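Local coordinates for Ycf48-like protein (Thermosynechococcus elongatus, PDB 5OJ5) that probably acts early in photosystem II assembly and in replacing photodamaged D1, and binds the C-terminal extension of D1, at residues A[152-157]-A[166-171]; A[111-116]-A[145-150]; A[119-124]-A[132-137]; A[60-65]-A[105-110]; A[193-198]-A[208-213]. One frame throughout, in Å; residues are numbered along the deposited sequence. Where two conformers were deposited one is given.

How the contacts relate
The five contacts lie in four successive four-stranded antiparallel sheets of a seven-bladed beta-propeller. Contact 3 is a hairpin in the sheet that runs from strand 101-108 to strand 132-133. Contact 1 is in that from 144-151 to 175-178, and contact 5 in that from 187-190 to 217-220. Contacts 2 and 4 join different sheets: contact 4 packs 60-65 on 105-110, and contact 2 packs 111-116 on 145-150. Along the chain, contact 4 closes first, then contact 2 with contact 3 inside its span, then contact 1 and contact 5. Contact 2 has its centre about 9 Å from those of contacts 1 and 4. Packing thus passes from blade to blade around the torus.

Contact 1 (A[152-157]-A[166-171])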
# COMPACT_ATOMS: atom_id res chain seq x y z
N ASN A 152 19.13 4.72 9.59
CA ASN A 152 20.16 5.56 10.16
C ASN A 152 19.69 6.96 10.42
O ASN A 152 20.45 7.91 10.18
CB ASN A 152 21.42 5.53 9.29
CG ASN A 152 22.03 4.14 9.22
OD1 ASN A 152 22.56 3.66 10.20
ND2 ASN A 152 21.94 3.50 8.06
N GLY A 153 18.45 7.11 10.92
CA GLY A 153 17.94 8.41 11.31
C GLY A 153 17.22 9.18 10.24
O GLY A 153 16.71 10.27 10.52
N SER A 154 17.14 8.65 9.02
CA SER A 154 16.50 9.37 7.93
C SER A 154 15.15 8.76 7.59
O SER A 154 14.95 7.54 7.66
CB SER A 154 17.40 9.34 6.70
OG SER A 154 18.54 10.21 6.82
N ALA A 155 14.22 9.62 7.18
CA ALA A 155 12.90 9.16 6.75
C ALA A 155 12.28 10.25 5.88
O ALA A 155 12.65 11.42 5.97
CB ALA A 155 11.99 8.86 7.93
N GLU A 156 11.32 9.85 5.06
CA GLU A 156 10.51 10.79 4.30
C GLU A 156 9.05 10.60 4.61
O GLU A 156 8.60 9.49 4.82
CB GLU A 156 10.76 10.67 2.86
CG GLU A 156 10.69 9.44 2.23
CD GLU A 156 11.39 9.52 0.86
OE1 GLU A 156 10.84 8.96 -0.08
OE2 GLU A 156 12.47 10.16 0.69
N MET A 157 8.33 11.71 4.63
CA MET A 157 6.92 11.73 4.98
C MET A 157 6.14 12.51 3.92
O MET A 157 6.60 13.56 3.44
CB MET A 157 6.77 12.43 6.36
CG MET A 157 5.30 12.59 6.77
SD MET A 157 5.00 13.14 8.43
CE MET A 157 5.94 14.68 8.48
N ARG A 166 11.46 15.59 4.60
CA ARG A 166 12.47 14.61 4.93
C ARG A 166 13.16 14.99 6.23
O ARG A 166 13.39 16.17 6.51
CB ARG A 166 13.53 14.50 3.80
CG ARG A 166 14.53 13.35 3.87
CD ARG A 166 15.49 13.34 2.65
NE ARG A 166 14.87 12.78 1.43
CZ ARG A 166 14.86 13.38 0.25
NH1 ARG A 166 15.41 14.58 0.12
NH2 ARG A 166 14.28 12.80 -0.80
N THR A 167 13.48 14.00 7.04
CA THR A 167 14.34 14.17 8.21
C THR A 167 15.61 13.37 8.00
O THR A 167 15.59 12.29 7.38
CB THR A 167 13.64 13.73 9.53
OG1 THR A 167 14.45 14.09 10.65
CG2 THR A 167 13.39 12.23 9.58
N LYS A 168 16.69 13.88 8.58
CA LYS A 168 17.96 13.17 8.65
C LYS A 168 18.40 13.00 10.09
O LYS A 168 19.49 12.47 10.33
CB LYS A 168 19.02 13.91 7.86
CG LYS A 168 18.70 14.02 6.40
CD LYS A 168 19.76 14.89 5.68
CE LYS A 168 19.49 15.06 4.22
NZ LYS A 168 20.50 15.98 3.61
N ASP A 169 17.61 13.47 11.06
CA ASP A 169 18.04 13.46 12.46
C ASP A 169 16.95 12.86 13.34
O ASP A 169 16.63 13.37 14.42
CB ASP A 169 18.49 14.84 12.95
CG ASP A 169 17.41 15.92 12.90
OD1 ASP A 169 16.30 15.69 12.42
OD2 ASP A 169 17.73 17.04 13.36
N SER A 170 16.38 11.76 12.87
CA SER A 170 15.46 10.96 13.69
C SER A 170 14.20 11.74 14.05
O SER A 170 13.58 11.49 15.07
CB SER A 170 16.14 10.34 14.90
OG SER A 170 17.18 9.50 14.51
N GLY A 171 13.79 12.66 13.18
CA GLY A 171 12.53 13.36 13.32
C GLY A 171 12.60 14.63 14.14
O GLY A 171 11.56 15.26 14.34
O HOH W 1 20.25 10.25 8.91
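Gly153 meets Ser170 through the backbone. Its O takes the N-H of Ser170 at 2.8 Å, in the carbonyl plane and on a lone pair. At the backbone angles of Gly153 a side chain would jam against the preceding carbonyl. Ser154 follows, with CA only 3.1 Å from Thr167 O, a CA-H...O contact. Its OG donates to a water that also donates to Asn152 O and Lys168 O. Ala155 pairs with Thr167 by two backbone bonds, N to O at 3.0 Å and O to N at 2.9 Å. Its CB sits beside CG2 of Thr167. With OG1 anti to the backbone N, Thr167 makes an ST turn: OG1 accepts from Asp169 N at 3.2 Å and from Gly171 N, and also hydrogen-bonds to Asn173 O. Glu156 and Arg166 run side by side. OE2 of Glu156 makes a long salt bridge of 3.5 Å to NH2 of Arg166, with the two planes 41° apart. OE1 of Glu156 hydrogen-bonds to Tyr196 OH and makes a salt bridge to Arg190 NH2. Glu156 bonds to Lys148 in strand 144-151, Arg166 to Gln175 in strand 175-178, and Ala155 and Thr167 rest on Trp113 of strand 111-117.

Contact 2 (A[111-116]-A[145-150]); sequences EGWIVG and RLIKAL
Ile147 reaches toward Trp113 and Val115 with a chi2 of 134°, off the staggered positions. This puts its CD1 3.7 Å from CB of Trp113. The same CD1 also lies 3.8 Å from CE3 of Trp113 and 3.9 Å from CG1 of Val115. The Trp113 and Ile147 side chains cross at about a right angle. CG of Trp113 is anti to its carbonyl carbon (chi1 -53°), and Ile147 CD1 and Ala149 CB meet the indole obliquely. At the pyrrole end of the ring, CD1 of Trp113 is 3.6 Å from CB of Ala149, and NE1 is a little farther from the same methyl. Val115 uses both branches. Its CG1 touches Ile147 CB and CD1. CG2 of Val115 lies 4.0 Å from C of Leu146. The contact is apolar and buried. The two strands run antiparallel, 169° between directions, with axes 6.6 Å apart, yet no backbone bonds pair them; side chains make the packing. This is face packing between successive propeller blades. Strand 101-108 bridges the same gap: Ser104 OG takes the N-H of Ile147, and Ser106 OG that of Ala149. On the far side, Arg145 and Leu146 form a classic beta bulge against strand 154-159, where Lys148 and Leu150 pack on Glu156. Met121 of strand 120-124 packs on Trp113, Val115 and Ile147.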
# COMPACT_ATOMS: atom_id res chain seq x y z
N GLU A 111 14.94 0.34 13.01
CA GLU A 111 14.36 1.68 13.05
C GLU A 111 13.01 1.68 12.35
O GLU A 111 12.92 1.31 11.18
CB GLU A 111 15.26 2.71 12.42
CG GLU A 111 14.71 4.08 12.70
CD GLU A 111 15.67 5.21 12.35
OE1 GLU A 111 16.54 5.07 11.44
OE2 GLU A 111 15.60 6.28 13.07
N GLY A 112 11.96 2.08 13.07
CA GLY A 112 10.62 2.07 12.53
C GLY A 112 9.87 3.35 12.83
O GLY A 112 10.15 4.05 13.80
N TRP A 113 8.88 3.59 11.99
CA TRP A 113 8.07 4.79 12.05
C TRP A 113 6.62 4.43 11.77
O TRP A 113 6.35 3.58 10.91
CB TRP A 113 8.51 5.78 10.96
CG TRP A 113 9.96 6.12 10.94
CD1 TRP A 113 10.97 5.35 10.45
CD2 TRP A 113 10.57 7.32 11.41
NE1 TRP A 113 12.19 6.01 10.57
CE2 TRP A 113 11.96 7.22 11.16
CE3 TRP A 113 10.06 8.49 11.98
CZ2 TRP A 113 12.85 8.26 11.48
CZ3 TRP A 113 10.95 9.52 12.32
CH2 TRP A 113 12.32 9.38 12.05
N ILE A 114 5.70 5.09 12.46
CA ILE A 114 4.26 5.00 12.18
C ILE A 114 3.74 6.42 12.08
O ILE A 114 4.09 7.27 12.90
CB ILE A 114 3.52 4.27 13.32
CG1 ILE A 114 4.00 2.81 13.43
CG2 ILE A 114 2.00 4.32 13.08
CD1 ILE A 114 3.56 2.14 14.73
N VAL A 115 2.86 6.67 11.10
CA VAL A 115 2.16 7.94 11.07
C VAL A 115 0.67 7.72 10.88
O VAL A 115 0.22 6.70 10.35
CB VAL A 115 2.70 8.92 10.00
CG1 VAL A 115 4.14 9.28 10.29
CG2 VAL A 115 2.54 8.36 8.57
N GLY A 116 -0.10 8.72 11.29
CA GLY A 116 -1.53 8.62 11.17
C GLY A 116 -2.23 9.95 11.31
O GLY A 116 -1.61 11.02 11.41
N ARG A 145 0.20 10.88 5.68
CA ARG A 145 -0.36 9.79 4.90
C ARG A 145 0.61 8.63 4.75
O ARG A 145 0.19 7.48 4.71
CB ARG A 145 -0.78 10.34 3.50
CG ARG A 145 -1.26 9.28 2.54
CD ARG A 145 -2.51 8.65 2.97
NE ARG A 145 -3.05 7.85 1.89
CZ ARG A 145 -3.79 8.34 0.88
NH1 ARG A 145 -4.16 9.59 0.90
NH2 ARG A 145 -4.23 7.58 -0.09
N LEU A 146 1.91 8.92 4.58
CA LEU A 146 2.89 7.89 4.28
C LEU A 146 4.18 8.27 4.97
O LEU A 146 4.57 9.45 4.95
CB LEU A 146 3.10 7.80 2.74
CG LEU A 146 4.13 6.78 2.27
CD1 LEU A 146 3.74 6.33 0.88
CD2 LEU A 146 5.53 7.35 2.18
N ILE A 147 4.88 7.28 5.53
CA ILE A 147 6.25 7.47 5.99
C ILE A 147 7.08 6.35 5.41
O ILE A 147 6.61 5.21 5.27
CB ILE A 147 6.32 7.51 7.53
CG1 ILE A 147 7.70 7.94 8.02
CG2 ILE A 147 5.86 6.23 8.19
CD1 ILE A 147 7.80 8.89 9.01
N LYS A 148 8.30 6.69 5.02
CA LYS A 148 9.25 5.72 4.50
C LYS A 148 10.54 5.83 5.30
O LYS A 148 11.19 6.89 5.29
CB LYS A 148 9.50 5.94 3.01
CG LYS A 148 10.55 5.00 2.47
CD LYS A 148 10.06 3.55 2.41
CE LYS A 148 11.00 2.60 1.79
NZ LYS A 148 10.41 1.20 1.84
N ALA A 149 10.92 4.73 5.95
CA ALA A 149 12.17 4.67 6.70
C ALA A 149 13.32 4.51 5.72
O ALA A 149 13.29 3.62 4.87
CB ALA A 149 12.16 3.44 7.60
N LEU A 150 14.34 5.36 5.85
CA LEU A 150 15.53 5.26 5.01
C LEU A 150 16.72 4.70 5.77
O LEU A 150 17.77 4.46 5.19
CB LEU A 150 15.87 6.64 4.43
CG LEU A 150 14.78 7.23 3.54
CD1 LEU A 150 15.08 8.67 3.19
CD2 LEU A 150 14.50 6.40 2.31

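Contact 3 (A[119-124]-A[132-137])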
# COMPACT_ATOMS: atom_id res chain seq x y z
N PRO A 119 -3.03 14.09 13.29
CA PRO A 119 -1.58 13.96 13.16
C PRO A 119 -0.94 13.26 14.33
O PRO A 119 -1.04 13.69 15.49
CB PRO A 119 -1.14 15.42 13.00
CG PRO A 119 -2.31 16.07 12.30
CD PRO A 119 -3.53 15.43 12.91
N ILE A 120 -0.20 12.20 14.01
CA ILE A 120 0.58 11.47 15.00
C ILE A 120 1.75 10.84 14.26
O ILE A 120 1.62 10.38 13.11
CB ILE A 120 -0.27 10.41 15.74
CG1 ILE A 120 0.54 9.72 16.85
CG2 ILE A 120 -0.91 9.41 14.78
CD1 ILE A 120 -0.32 9.01 17.88
N MET A 121 2.88 10.79 14.97
CA MET A 121 4.08 10.11 14.50
C MET A 121 4.69 9.37 15.69
O MET A 121 4.92 9.96 16.74
CB MET A 121 5.08 11.10 13.91
CG MET A 121 6.40 10.45 13.49
SD MET A 121 7.54 11.56 12.69
CE MET A 121 6.70 11.82 11.15
N LEU A 122 4.98 8.10 15.47
CA LEU A 122 5.65 7.25 16.44
C LEU A 122 6.95 6.73 15.83
O LEU A 122 7.06 6.52 14.61
CB LEU A 122 4.77 6.05 16.78
CG LEU A 122 3.36 6.38 17.26
CD1 LEU A 122 2.54 5.11 17.43
CD2 LEU A 122 3.35 7.19 18.52
N HIS A 123 7.93 6.50 16.69
CA HIS A 123 9.26 6.11 16.26
C HIS A 123 9.83 5.10 17.23
O HIS A 123 9.65 5.19 18.46
CB HIS A 123 10.13 7.38 16.19
CG HIS A 123 11.56 7.16 15.78
ND1 HIS A 123 12.61 7.48 16.60
CD2 HIS A 123 12.10 6.72 14.63
CE1 HIS A 123 13.75 7.24 15.97
NE2 HIS A 123 13.47 6.76 14.77
N THR A 124 10.61 4.18 16.70
CA THR A 124 11.35 3.19 17.47
C THR A 124 12.73 3.01 16.87
O THR A 124 12.90 3.09 15.65
CB THR A 124 10.58 1.82 17.49
OG1 THR A 124 11.30 0.89 18.30
CG2 THR A 124 10.44 1.19 16.12
N SER A 132 8.26 5.84 20.90
CA SER A 132 8.11 7.20 21.38
C SER A 132 7.28 7.98 20.38
O SER A 132 7.30 7.71 19.17
CB SER A 132 9.47 7.86 21.54
OG SER A 132 10.24 7.13 22.48
N GLN A 133 6.56 8.95 20.89
CA GLN A 133 5.81 9.87 20.07
C GLN A 133 6.69 11.05 19.71
O GLN A 133 7.32 11.65 20.59
CB GLN A 133 4.53 10.27 20.78
CG GLN A 133 3.71 11.18 19.93
CD GLN A 133 2.29 11.32 20.45
OE1 GLN A 133 1.94 10.85 21.56
NE2 GLN A 133 1.46 11.99 19.67
N ILE A 134 6.75 11.37 18.43
CA ILE A 134 7.50 12.52 17.93
C ILE A 134 6.51 13.65 17.69
O ILE A 134 5.63 13.50 16.83
CB ILE A 134 8.25 12.21 16.63
CG1 ILE A 134 9.19 11.05 16.88
CG2 ILE A 134 8.96 13.49 16.08
CD1 ILE A 134 10.17 10.88 15.84
N PRO A 135 6.66 14.78 18.36
CA PRO A 135 5.74 15.90 18.12
C PRO A 135 5.84 16.37 16.68
O PRO A 135 6.94 16.47 16.13
CB PRO A 135 6.26 16.98 19.07
CG PRO A 135 7.20 16.30 20.02
CD PRO A 135 7.73 15.09 19.32
N LEU A 136 4.69 16.59 16.06
CA LEU A 136 4.64 17.13 14.72
C LEU A 136 4.36 18.63 14.78
O LEU A 136 3.54 19.11 15.57
CB LEU A 136 3.51 16.48 13.93
CG LEU A 136 3.83 15.01 13.65
CD1 LEU A 136 2.58 14.30 13.19
CD2 LEU A 136 4.94 14.90 12.63
N ASP A 137 5.02 19.37 13.90
CA ASP A 137 4.74 20.79 13.74
C ASP A 137 3.28 21.00 13.38
O ASP A 137 2.80 20.41 12.41
CB ASP A 137 5.61 21.27 12.58
CG ASP A 137 5.62 22.78 12.40
OD1 ASP A 137 4.71 23.50 12.88
OD2 ASP A 137 6.57 23.25 11.74
O HOH W 2 2.96 12.84 17.11
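Met121 and Ile134 touch through both backbone and side chain. The N-H of Ile134 bonds to Met121 O at 2.9 Å, and CG of Met121 lies 4.0 Å from CB of Ile134. His123 and Ser132 form an antiparallel hydrogen-bonded pair, with N of His123 2.8 Å from Ser132 O. Leu122 and Gln133 are the non-hydrogen-bonded pair beside it. CD1 of Ile134 presses on CB of His123 at 3.5 Å, oblique to the imidazole. Farther on, the chains part. A water takes the N-H of Met121 and the NE2 of Gln133 and donates to Ile134 O. Leu136 then packs against the start of 119-124: its CD2 is 3.8 Å from CE of Met121, which a bend at chi3 (-70°) places there. CD1 of Leu136 is 3.6 Å from N of Ile120 and also meets CB of Pro119. In the next shell, Trp113 packs on Ile134, and its ring meets that of His123 with planes at about 45°. Glu111 OE2 bonds to His123 NE2. An apolar side chain of the bound peptide packs on Leu122, and one on Ser132. This outer hairpin of the blade therefore offers part of the peptide's apolar footing. Its water replaces direct strand pairing, and the carboxylate of Glu111 probably keeps a proton on NE2 of His123.

Contact 4 (A[60-65]-A[105-110]); sequences DMSFID and VSFQGN
Phe107 has Ile64 over one face and Ser62 at its edge. CD1 of Ile64 stands 4.1 Å from the centroid of the Phe107 ring, 26° off the normal, a CH-pi contact offset toward the rim. CG1 of Ile64 comes closer still, 3.4 Å from CD1 of Phe107, so the packing is tight. Chi2 of Ile64 is 149°, off a staggered value, as its ethyl end lies over the ring. Trp70 also meets the Phe107 ring, with the planes nearly parallel. Ser62 OG lies near the ring plane and accepts the N-H of Phe107 at 3.0 Å. OG is anti to the backbone N of Ser62, which aims it across the gap. Asp60 does the same two residues earlier. Its OD2 takes the N-H of Val105 at 3.0 Å, on the anti side and 28° out of the carboxylate plane. OD1 of Asp60 receives a weak bond from Met61 N. Between these polar links, CG1 of Val105 lies 3.6 Å from Met61 N. Strands 58-63 and 101-108 are the first strands of successive propeller sheets and run nearly parallel. Two waters extend the joint: one lies between Phe63 O and Phe107 O, the other accepts from Gly109 N and lies 3.1 Å from Ile64 O. On the edge facing 60-65, side-chain oxygens thus take the N-H groups of Val105 and Phe107; the other edge pairs with strand 111-117. The bond from Val105 N probably stabilises the charge of Asp60, while the nearby Val105 O would oppose it.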
# COMPACT_ATOMS: atom_id res chain seq x y z
N ASP A 60 -1.57 -1.04 6.87
CA ASP A 60 -0.20 -1.16 6.38
C ASP A 60 0.55 -2.18 7.21
O ASP A 60 0.14 -2.56 8.32
CB ASP A 60 0.50 0.21 6.38
CG ASP A 60 1.68 0.27 5.42
OD1 ASP A 60 1.80 -0.61 4.50
OD2 ASP A 60 2.47 1.22 5.58
N MET A 61 1.71 -2.60 6.69
CA MET A 61 2.54 -3.63 7.29
C MET A 61 3.98 -3.40 6.86
O MET A 61 4.22 -3.06 5.71
CB MET A 61 2.01 -5.01 6.88
CG MET A 61 2.77 -6.21 7.44
SD MET A 61 2.26 -7.80 6.77
CE MET A 61 0.56 -7.89 7.29
N SER A 62 4.93 -3.67 7.76
CA SER A 62 6.35 -3.58 7.42
C SER A 62 7.15 -4.53 8.29
O SER A 62 6.80 -4.75 9.46
CB SER A 62 6.84 -2.13 7.60
OG SER A 62 8.17 -1.97 7.15
N PHE A 63 8.20 -5.11 7.72
CA PHE A 63 9.03 -6.07 8.40
C PHE A 63 10.42 -5.51 8.73
O PHE A 63 11.05 -4.81 7.92
CB PHE A 63 9.16 -7.36 7.59
CG PHE A 63 8.00 -8.30 7.81
CD1 PHE A 63 8.08 -9.35 8.71
CD2 PHE A 63 6.81 -8.10 7.16
CE1 PHE A 63 6.99 -10.17 8.96
CE2 PHE A 63 5.71 -8.94 7.42
CZ PHE A 63 5.81 -9.96 8.32
N ILE A 64 10.91 -5.86 9.91
CA ILE A 64 12.30 -5.64 10.29
C ILE A 64 13.21 -6.61 9.56
O ILE A 64 14.26 -6.24 9.04
CB ILE A 64 12.43 -5.84 11.81
CG1 ILE A 64 11.68 -4.71 12.52
CG2 ILE A 64 13.90 -5.89 12.23
CD1 ILE A 64 11.05 -4.97 13.81
N ASP A 65 12.82 -7.87 9.55
CA ASP A 65 13.58 -8.94 8.92
C ASP A 65 12.55 -9.97 8.46
O ASP A 65 11.35 -9.69 8.40
CB ASP A 65 14.66 -9.46 9.86
CG ASP A 65 14.11 -10.03 11.15
OD1 ASP A 65 13.01 -10.57 11.17
OD2 ASP A 65 14.82 -10.03 12.15
N VAL A 105 3.24 2.34 8.20
CA VAL A 105 4.32 1.88 9.06
C VAL A 105 5.49 1.51 8.16
O VAL A 105 5.29 0.92 7.09
CB VAL A 105 3.90 0.70 9.96
CG1 VAL A 105 3.38 -0.51 9.15
CG2 VAL A 105 5.03 0.27 10.91
N SER A 106 6.71 1.85 8.59
CA SER A 106 7.88 1.54 7.77
C SER A 106 9.07 1.30 8.66
O SER A 106 9.42 2.17 9.47
CB SER A 106 8.15 2.69 6.82
OG SER A 106 9.29 2.46 6.02
N PHE A 107 9.73 0.17 8.46
CA PHE A 107 11.00 -0.16 9.13
C PHE A 107 12.12 -0.22 8.12
O PHE A 107 11.95 -0.63 6.96
CB PHE A 107 10.90 -1.53 9.81
CG PHE A 107 10.22 -1.46 11.16
CD1 PHE A 107 10.97 -1.36 12.33
CD2 PHE A 107 8.82 -1.46 11.27
CE1 PHE A 107 10.38 -1.26 13.57
CE2 PHE A 107 8.21 -1.35 12.55
CZ PHE A 107 9.01 -1.25 13.68
N GLN A 108 13.31 0.15 8.60
CA GLN A 108 14.57 -0.18 7.92
C GLN A 108 15.43 -0.77 9.04
O GLN A 108 15.90 -0.05 9.93
CB GLN A 108 15.19 1.05 7.29
CG GLN A 108 16.53 0.76 6.62
CD GLN A 108 16.43 -0.38 5.64
OE1 GLN A 108 17.20 -1.37 5.74
NE2 GLN A 108 15.56 -0.28 4.69
N GLY A 109 15.55 -2.08 9.05
CA GLY A 109 16.13 -2.74 10.22
C GLY A 109 15.31 -2.43 11.46
O GLY A 109 14.07 -2.39 11.41
N ASN A 110 15.97 -2.19 12.59
CA ASN A 110 15.27 -1.96 13.85
C ASN A 110 14.68 -0.56 13.97
O ASN A 110 14.00 -0.29 14.97
CB ASN A 110 16.17 -2.25 15.05
CG ASN A 110 15.92 -3.66 15.67
OD1 ASN A 110 15.08 -4.42 15.24
ND2 ASN A 110 16.65 -3.95 16.71
O HOH W 3 11.95 -3.06 5.83
O HOH W 4 13.94 -3.71 7.36

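Contact 5 (A[193-198]-A[208-213])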
# COMPACT_ATOMS: atom_id res chain seq x y z
N SER A 193 13.28 4.01 -6.50
CA SER A 193 14.19 5.14 -6.47
C SER A 193 13.58 6.36 -5.84
O SER A 193 14.14 7.46 -5.98
CB SER A 193 14.71 5.41 -7.84
OG SER A 193 13.60 5.52 -8.66
N GLY A 194 12.43 6.20 -5.17
CA GLY A 194 11.90 7.31 -4.40
C GLY A 194 11.04 8.26 -5.19
O GLY A 194 10.81 9.36 -4.72
N GLU A 195 10.58 7.84 -6.38
CA GLU A 195 9.55 8.60 -7.06
C GLU A 195 8.19 8.25 -6.48
O GLU A 195 8.00 7.16 -5.92
CB GLU A 195 9.54 8.21 -8.54
CG GLU A 195 10.86 8.33 -9.12
CD GLU A 195 11.11 7.39 -10.32
OE1 GLU A 195 10.87 6.09 -10.28
OE2 GLU A 195 11.61 7.98 -11.31
N TYR A 196 7.24 9.16 -6.62
CA TYR A 196 5.87 8.90 -6.19
C TYR A 196 4.90 9.21 -7.30
O TYR A 196 5.14 10.06 -8.15
CB TYR A 196 5.53 9.76 -4.95
CG TYR A 196 6.30 9.39 -3.70
CD1 TYR A 196 5.76 8.49 -2.78
CD2 TYR A 196 7.56 9.93 -3.44
CE1 TYR A 196 6.41 8.17 -1.60
CE2 TYR A 196 8.23 9.59 -2.24
CZ TYR A 196 7.64 8.73 -1.34
OH TYR A 196 8.31 8.45 -0.16
N VAL A 197 3.76 8.50 -7.24
CA VAL A 197 2.63 8.75 -8.12
C VAL A 197 1.38 8.83 -7.26
O VAL A 197 1.16 7.99 -6.38
CB VAL A 197 2.53 7.70 -9.25
CG1 VAL A 197 2.27 6.27 -8.75
CG2 VAL A 197 1.43 8.10 -10.24
N ALA A 198 0.57 9.87 -7.50
CA ALA A 198 -0.62 10.14 -6.71
C ALA A 198 -1.81 10.34 -7.64
O ALA A 198 -1.74 11.12 -8.60
CB ALA A 198 -0.43 11.41 -5.91
N THR A 208 2.93 13.14 -10.56
CA THR A 208 4.17 12.46 -10.22
C THR A 208 5.15 13.43 -9.57
O THR A 208 5.12 14.64 -9.81
CB THR A 208 4.82 11.80 -11.45
OG1 THR A 208 5.07 12.80 -12.44
CG2 THR A 208 3.95 10.70 -12.05
N TRP A 209 6.05 12.86 -8.76
CA TRP A 209 7.12 13.66 -8.16
C TRP A 209 8.36 12.81 -8.08
O TRP A 209 8.28 11.63 -7.77
CB TRP A 209 6.72 14.14 -6.75
CG TRP A 209 7.85 14.92 -6.09
CD1 TRP A 209 8.12 16.23 -6.26
CD2 TRP A 209 8.85 14.39 -5.21
NE1 TRP A 209 9.24 16.57 -5.50
CE2 TRP A 209 9.68 15.46 -4.84
CE3 TRP A 209 9.10 13.12 -4.69
CZ2 TRP A 209 10.77 15.29 -3.96
CZ3 TRP A 209 10.18 12.96 -3.83
CH2 TRP A 209 10.97 14.04 -3.47
N GLU A 210 9.51 13.42 -8.31
CA GLU A 210 10.78 12.76 -8.03
C GLU A 210 11.71 13.75 -7.37
O GLU A 210 11.57 14.96 -7.55
CB GLU A 210 11.46 12.19 -9.27
CG GLU A 210 11.77 13.16 -10.29
CD GLU A 210 12.49 12.47 -11.44
OE1 GLU A 210 13.62 11.95 -11.25
OE2 GLU A 210 11.89 12.41 -12.52
N PRO A 211 12.69 13.24 -6.61
CA PRO A 211 13.65 14.11 -5.92
C PRO A 211 14.23 15.12 -6.88
O PRO A 211 14.57 14.79 -8.03
CB PRO A 211 14.71 13.13 -5.43
CG PRO A 211 13.93 11.90 -5.16
CD PRO A 211 12.83 11.84 -6.20
N GLY A 212 14.36 16.35 -6.40
CA GLY A 212 14.82 17.43 -7.20
C GLY A 212 13.71 18.32 -7.70
O GLY A 212 13.93 19.51 -7.93
N GLN A 213 12.51 17.77 -7.88
CA GLN A 213 11.38 18.57 -8.32
C GLN A 213 10.87 19.39 -7.14
O GLN A 213 10.84 18.92 -6.00
CB GLN A 213 10.26 17.64 -8.76
CG GLN A 213 10.01 17.39 -10.22
CD GLN A 213 8.89 16.32 -10.38
OE1 GLN A 213 9.20 15.16 -10.49
NE2 GLN A 213 7.57 16.71 -10.35
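Tyr196 and Trp209 form an antiparallel hydrogen-bonded pair, with N of Tyr196 2.9 Å from Trp209 O and N of Trp209 3.0 Å from Tyr196 O. Their side chains lie side by side and point the same way. The rings meet edge against edge, CD2 of Tyr196 at 3.8 Å from CE3 of Trp209. On the other face of the sheet, CG2 of Val197 touches CG2 of Thr208 at 4.0 Å. Gly194 O lies 3.5 Å from CD of Pro211, and Pro211 N sits over one face of the Trp209 indole. This is the middle hairpin of a four-stranded propeller blade, strands 196-199 and 205-209, and segment 208-213 belongs to the Arg-rich patch. A type II turn from Glu210 to Gln213 leaves strand 205-209. Gln213 ties it back with three groups. Its O receives Trp209 NE1 at 2.9 Å from above the carbonyl plane, its OE1 takes the N-H of Glu210 at 2.8 Å, and its NE2 reaches Thr208 O at 3.3 Å. These bonds hold the indole and the Gln213 amide in place. Besides Glu156, the OH of Tyr196 bonds to Arg190 NE, and Leu177 and Val178 of the preceding blade pack on Trp209.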